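Local coordinates for protein pyruvate carboxylase n-terminal domain (Aquifex aeolicus, PDB 1ULZ) that forms the biotin carboxylase subunit of pyruvate carboxylase, a dimer-forming member of the ATP-grasp family, at residues F347-V359 / E368-Y380. The protein carries 1 engineered substitution. Residues are numbered along the deposited sequence; the frame is centred on the assembly and turned at random.
Sequences FAPSTRVIERYYV and EHAAARGFEVTPY. Unlike the reference sequence in segment 347-359: Arg352 (reference Gly).
Ile354 and Phe375 meet at the apolar centre of this contact, which illustrates how two largely irregular chains can be joined by a short run of backbone bonds with side chains packed beneath. CD1 of Ile354 lies 3.7 Å from CD1 of Phe375, the two side chains crossing at a slant. CB of Ala371 packs over one face of the Phe375 ring near its rim, and it also reaches Tyr357, 3.6 Å from CZ. The Tyr357 ring, with CG anti to the backbone N (chi1 -171°), extends past Ala372, and CD1 comes within 3.6 Å of Ala372 CA.

Above this core the backbones are laced together. Ile354 uses both its polar backbone atoms: N donates to Phe375 O at 2.9 Å, while O accepts from Gly374 N. The latter donor belongs to the type II turn Ala372–Phe375, whose third position is the glycine. Farther along, Val377 N bonds to Arg352 O at 3.0 Å in a nearly straight line (173° at the hydrogen); Arg352 is an engineered residue. Val353 and Glu376 form a single beta bridge between the Val377 N–Arg352 O and Ile354 N–Phe375 O bonds.

At the other end, a short hydrogen bond, 2.5 Å, links Tyr357 OH and His369 ND1. The bond joins the ring edges, with the planes only 24° apart. Val359 CG2 approaches His369 CE1 at 3.4 Å.

Tyr409 adds a further hydrogen bond to Tyr357 OH, and at the dimer interface His369 NE2 bonds to Val359 O of the second subunit. Within the biotin carboxylase C-terminal domain, the contact ties the loop leading into strand 357-358 to the chain leaving strand 365-369, outermost in its sheet within this chain, with Ile354 resting on strands 384-392 and 410-411 and Ala370 on Val15 of helix 11-24.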
loop_
_atom_site.group_PDB
_atom_site.type_symbol
_atom_site.label_atom_id
_atom_site.label_comp_id
_atom_site.label_asym_id
_atom_site.label_seq_id
_atom_site.Cartn_x
_atom_site.Cartn_y
_atom_site.Cartn_z
ATOM N N PHE A 347 -24.437 -1.841 17.067
ATOM C CA PHE A 347 -23.263 -2.673 16.792
ATOM C C PHE A 347 -23.219 -4.099 17.320
ATOM O O PHE A 347 -22.155 -4.581 17.732
ATOM C CB PHE A 347 -22.011 -1.928 17.255
ATOM C CG PHE A 347 -21.888 -0.549 16.675
ATOM C CD1 PHE A 347 -20.922 -0.266 15.725
ATOM C CD2 PHE A 347 -22.751 0.463 17.073
ATOM C CE1 PHE A 347 -20.813 1.010 15.180
ATOM C CE2 PHE A 347 -22.651 1.737 16.533
ATOM C CZ PHE A 347 -21.679 2.011 15.585
ATOM N N ALA A 348 -24.361 -4.783 17.299
ATOM C CA ALA A 348 -24.397 -6.173 17.745
ATOM C C ALA A 348 -23.571 -6.944 16.723
ATOM O O ALA A 348 -23.656 -6.671 15.520
ATOM C CB ALA A 348 -25.839 -6.694 17.756
ATOM N N PRO A 349 -22.749 -7.902 17.188
ATOM C CA PRO A 349 -21.884 -8.735 16.339
ATOM C C PRO A 349 -22.615 -9.763 15.470
ATOM O O PRO A 349 -23.589 -10.391 15.914
ATOM C CB PRO A 349 -20.959 -9.422 17.351
ATOM C CG PRO A 349 -20.925 -8.456 18.506
ATOM C CD PRO A 349 -22.370 -8.036 18.607
ATOM N N SER A 350 -22.122 -9.936 14.240
ATOM C CA SER A 350 -22.677 -10.899 13.293
ATOM C C SER A 350 -21.739 -12.093 13.333
ATOM O O SER A 350 -20.771 -12.147 12.571
ATOM C CB SER A 350 -22.677 -10.342 11.855
ATOM O OG SER A 350 -23.119 -8.995 11.787
ATOM N N THR A 351 -22.014 -13.050 14.215
ATOM C CA THR A 351 -21.158 -14.225 14.334
ATOM C C THR A 351 -21.402 -15.241 13.226
ATOM O O THR A 351 -21.764 -16.393 13.501
ATOM C CB THR A 351 -21.381 -14.942 15.674
ATOM O OG1 THR A 351 -22.700 -15.507 15.686
ATOM C CG2 THR A 351 -21.228 -13.965 16.835
ATOM N N ARG A 352 -21.205 -14.835 11.976
ATOM C CA ARG A 352 -21.424 -15.761 10.879
ATOM C C ARG A 352 -20.200 -15.980 9.994
ATOM O O ARG A 352 -19.069 -15.695 10.399
ATOM C CB ARG A 352 -22.620 -15.302 10.044
ATOM C CG ARG A 352 -23.910 -15.274 10.850
ATOM C CD ARG A 352 -25.110 -15.705 10.015
ATOM N NE ARG A 352 -25.351 -14.818 8.881
ATOM C CZ ARG A 352 -26.376 -14.951 8.040
ATOM N NH1 ARG A 352 -27.256 -15.936 8.211
ATOM N NH2 ARG A 352 -26.525 -14.103 7.028
ATOM N N VAL A 353 -20.428 -16.494 8.789
ATOM C CA VAL A 353 -19.329 -16.783 7.876
ATOM C C VAL A 353 -19.356 -15.916 6.619
ATOM O O VAL A 353 -20.405 -15.718 6.013
ATOM C CB VAL A 353 -19.366 -18.263 7.469
ATOM C CG1 VAL A 353 -18.123 -18.625 6.688
ATOM C CG2 VAL A 353 -19.501 -19.135 8.717
ATOM N N ILE A 354 -18.191 -15.400 6.235
ATOM C CA ILE A 354 -18.084 -14.558 5.049
ATOM C C ILE A 354 -18.194 -15.391 3.774
ATOM O O ILE A 354 -17.536 -16.420 3.634
ATOM C CB ILE A 354 -16.741 -13.777 5.042
ATOM C CG1 ILE A 354 -16.774 -12.699 6.127
ATOM C CG2 ILE A 354 -16.487 -13.152 3.677
ATOM C CD1 ILE A 354 -15.548 -11.819 6.143
ATOM N N GLU A 355 -19.049 -14.945 2.856
ATOM C CA GLU A 355 -19.245 -15.630 1.584
ATOM C C GLU A 355 -18.447 -14.891 0.508
ATOM O O GLU A 355 -17.319 -15.277 0.204
ATOM C CB GLU A 355 -20.737 -15.676 1.240
ATOM C CG GLU A 355 -21.568 -16.217 2.395
ATOM C CD GLU A 355 -23.046 -16.336 2.076
ATOM O OE1 GLU A 355 -23.511 -15.694 1.105
ATOM O OE2 GLU A 355 -23.748 -17.066 2.818
ATOM N N ARG A 356 -18.998 -13.828 -0.068
ATOM C CA ARG A 356 -18.233 -13.100 -1.077
ATOM C C ARG A 356 -17.256 -12.189 -0.341
ATOM O O ARG A 356 -17.563 -11.664 0.729
ATOM C CB ARG A 356 -19.165 -12.312 -2.005
ATOM C CG ARG A 356 -20.226 -13.215 -2.634
ATOM C CD ARG A 356 -20.736 -12.746 -3.994
ATOM N NE ARG A 356 -21.518 -11.518 -3.927
ATOM C CZ ARG A 356 -22.445 -11.171 -4.822
ATOM N NH1 ARG A 356 -22.714 -11.966 -5.855
ATOM N NH2 ARG A 356 -23.105 -10.023 -4.689
ATOM N N TYR A 357 -16.061 -12.034 -0.894
ATOM C CA TYR A 357 -15.042 -11.214 -0.254
ATOM C C TYR A 357 -14.037 -10.700 -1.276
ATOM O O TYR A 357 -13.260 -11.475 -1.833
ATOM C CB TYR A 357 -14.320 -12.043 0.826
ATOM C CG TYR A 357 -13.372 -11.249 1.714
ATOM C CD1 TYR A 357 -11.994 -11.428 1.634
ATOM C CD2 TYR A 357 -13.857 -10.309 2.613
ATOM C CE1 TYR A 357 -11.135 -10.696 2.420
ATOM C CE2 TYR A 357 -13.002 -9.566 3.407
ATOM C CZ TYR A 357 -11.644 -9.760 3.305
ATOM O OH TYR A 357 -10.788 -8.997 4.072
ATOM N N TYR A 358 -14.079 -9.395 -1.540
ATOM C CA TYR A 358 -13.145 -8.776 -2.473
ATOM C C TYR A 358 -12.432 -7.625 -1.778
ATOM O O TYR A 358 -13.059 -6.698 -1.267
ATOM C CB TYR A 358 -13.857 -8.273 -3.737
ATOM C CG TYR A 358 -12.942 -7.476 -4.642
ATOM C CD1 TYR A 358 -12.941 -6.085 -4.611
ATOM C CD2 TYR A 358 -12.031 -8.115 -5.480
ATOM C CE1 TYR A 358 -12.062 -5.348 -5.385
ATOM C CE2 TYR A 358 -11.143 -7.389 -6.256
ATOM C CZ TYR A 358 -11.161 -6.004 -6.203
ATOM O OH TYR A 358 -10.258 -5.275 -6.941
ATOM N N VAL A 359 -11.108 -7.701 -1.767
ATOM C CA VAL A 359 -10.271 -6.705 -1.117
ATOM C C VAL A 359 -9.808 -5.634 -2.094
ATOM O O VAL A 359 -9.219 -5.936 -3.129
ATOM C CB VAL A 359 -9.019 -7.372 -0.495
ATOM C CG1 VAL A 359 -8.207 -6.347 0.276
ATOM C CG2 VAL A 359 -9.436 -8.516 0.413
ATOM N N GLU A 368 -4.944 -4.575 6.215
ATOM C CA GLU A 368 -4.446 -5.448 7.280
ATOM C C GLU A 368 -5.566 -6.438 7.608
ATOM O O GLU A 368 -6.567 -6.062 8.211
ATOM C CB GLU A 368 -4.119 -4.636 8.540
ATOM C CG GLU A 368 -2.945 -3.675 8.436
ATOM C CD GLU A 368 -1.600 -4.372 8.300
ATOM O OE1 GLU A 368 -1.376 -5.396 8.988
ATOM O OE2 GLU A 368 -0.759 -3.885 7.513
ATOM N N HIS A 369 -5.419 -7.697 7.212
ATOM C CA HIS A 369 -6.475 -8.667 7.495
ATOM C C HIS A 369 -6.032 -10.126 7.478
ATOM O O HIS A 369 -4.926 -10.464 7.051
ATOM C CB HIS A 369 -7.623 -8.504 6.489
ATOM C CG HIS A 369 -7.296 -9.007 5.117
ATOM N ND1 HIS A 369 -8.264 -9.322 4.189
ATOM C CD2 HIS A 369 -6.108 -9.281 4.527
ATOM C CE1 HIS A 369 -7.688 -9.775 3.089
ATOM N NE2 HIS A 369 -6.380 -9.761 3.269
ATOM N N ALA A 370 -6.932 -10.988 7.939
ATOM C CA ALA A 370 -6.699 -12.428 7.973
ATOM C C ALA A 370 -7.924 -13.114 7.362
ATOM O O ALA A 370 -8.111 -14.321 7.504
ATOM C CB ALA A 370 -6.504 -12.891 9.410
ATOM N N ALA A 371 -8.741 -12.332 6.660
ATOM C CA ALA A 371 -9.968 -12.844 6.077
ATOM C C ALA A 371 -9.920 -13.320 4.629
ATOM O O ALA A 371 -9.008 -13.008 3.863
ATOM C CB ALA A 371 -11.071 -11.805 6.232
ATOM N N ALA A 372 -10.948 -14.083 4.281
ATOM C CA ALA A 372 -11.137 -14.646 2.950
ATOM C C ALA A 372 -12.487 -15.350 3.012
ATOM O O ALA A 372 -13.120 -15.382 4.068
ATOM C CB ALA A 372 -10.033 -15.650 2.634
ATOM N N ARG A 373 -12.942 -15.896 1.891
ATOM C CA ARG A 373 -14.203 -16.616 1.899
ATOM C C ARG A 373 -14.048 -17.740 2.917
ATOM O O ARG A 373 -13.020 -18.412 2.951
ATOM C CB ARG A 373 -14.499 -17.212 0.527
ATOM C CG ARG A 373 -15.745 -18.078 0.524
ATOM C CD ARG A 373 -16.239 -18.361 -0.882
ATOM N NE ARG A 373 -17.493 -19.113 -0.854
ATOM C CZ ARG A 373 -17.604 -20.363 -0.416
ATOM N NH1 ARG A 373 -16.527 -21.012 0.025
ATOM N NH2 ARG A 373 -18.793 -20.959 -0.399
ATOM N N GLY A 374 -15.056 -17.933 3.757
ATOM C CA GLY A 374 -14.970 -18.984 4.755
ATOM C C GLY A 374 -14.589 -18.434 6.115
ATOM O O GLY A 374 -14.799 -19.083 7.139
ATOM N N PHE A 375 -14.014 -17.238 6.123
ATOM C CA PHE A 375 -13.624 -16.585 7.364
ATOM C C PHE A 375 -14.840 -16.618 8.275
ATOM O O PHE A 375 -15.958 -16.367 7.832
ATOM C CB PHE A 375 -13.208 -15.145 7.075
ATOM C CG PHE A 375 -12.848 -14.346 8.296
ATOM C CD1 PHE A 375 -13.795 -13.555 8.928
ATOM C CD2 PHE A 375 -11.543 -14.332 8.773
ATOM C CE1 PHE A 375 -13.452 -12.756 10.008
ATOM C CE2 PHE A 375 -11.188 -13.533 9.859
ATOM C CZ PHE A 375 -12.143 -12.744 10.473
ATOM N N GLU A 376 -14.625 -16.936 9.548
ATOM C CA GLU A 376 -15.734 -17.021 10.484
ATOM C C GLU A 376 -15.544 -16.119 11.686
ATOM O O GLU A 376 -14.447 -16.017 12.235
ATOM C CB GLU A 376 -15.896 -18.464 10.971
ATOM C CG GLU A 376 -17.208 -18.707 11.695
ATOM C CD GLU A 376 -17.178 -19.940 12.576
ATOM O OE1 GLU A 376 -16.546 -20.955 12.181
ATOM O OE2 GLU A 376 -17.796 -19.891 13.660
ATOM N N VAL A 377 -16.623 -15.463 12.094
ATOM C CA VAL A 377 -16.579 -14.589 13.258
ATOM C C VAL A 377 -17.203 -15.337 14.443
ATOM O O VAL A 377 -18.430 -15.356 14.582
ATOM C CB VAL A 377 -17.382 -13.287 13.010
ATOM C CG1 VAL A 377 -17.296 -12.390 14.222
ATOM C CG2 VAL A 377 -16.844 -12.558 11.781
ATOM N N THR A 378 -16.373 -15.975 15.273
ATOM C CA THR A 378 -16.880 -16.710 16.438
ATOM C C THR A 378 -17.262 -15.730 17.540
ATOM O O THR A 378 -16.855 -14.575 17.516
ATOM C CB THR A 378 -15.833 -17.695 17.005
ATOM O OG1 THR A 378 -14.730 -16.965 17.557
ATOM C CG2 THR A 378 -15.323 -18.619 15.910
ATOM N N PRO A 379 -18.049 -16.176 18.527
ATOM C CA PRO A 379 -18.464 -15.296 19.621
ATOM C C PRO A 379 -17.414 -15.170 20.726
ATOM O O PRO A 379 -17.640 -14.493 21.731
ATOM C CB PRO A 379 -19.733 -15.967 20.122
ATOM C CG PRO A 379 -19.367 -17.420 20.005
ATOM C CD PRO A 379 -18.690 -17.499 18.644
ATOM N N TYR A 380 -16.265 -15.808 20.525
ATOM C CA TYR A 380 -15.191 -15.796 21.517
ATOM C C TYR A 380 -14.224 -14.612 21.450
ATOM O O TYR A 380 -13.722 -14.160 22.483
ATOM C CB TYR A 380 -14.394 -17.090 21.401
ATOM C CG TYR A 380 -15.269 -18.317 21.347
ATOM C CD1 TYR A 380 -15.213 -19.185 20.266
ATOM C CD2 TYR A 380 -16.170 -18.594 22.368
ATOM C CE1 TYR A 380 -16.033 -20.298 20.202
ATOM C CE2 TYR A 380 -16.995 -19.703 22.312
ATOM C CZ TYR A 380 -16.922 -20.550 21.229
ATOM O OH TYR A 380 -17.748 -21.654 21.168
#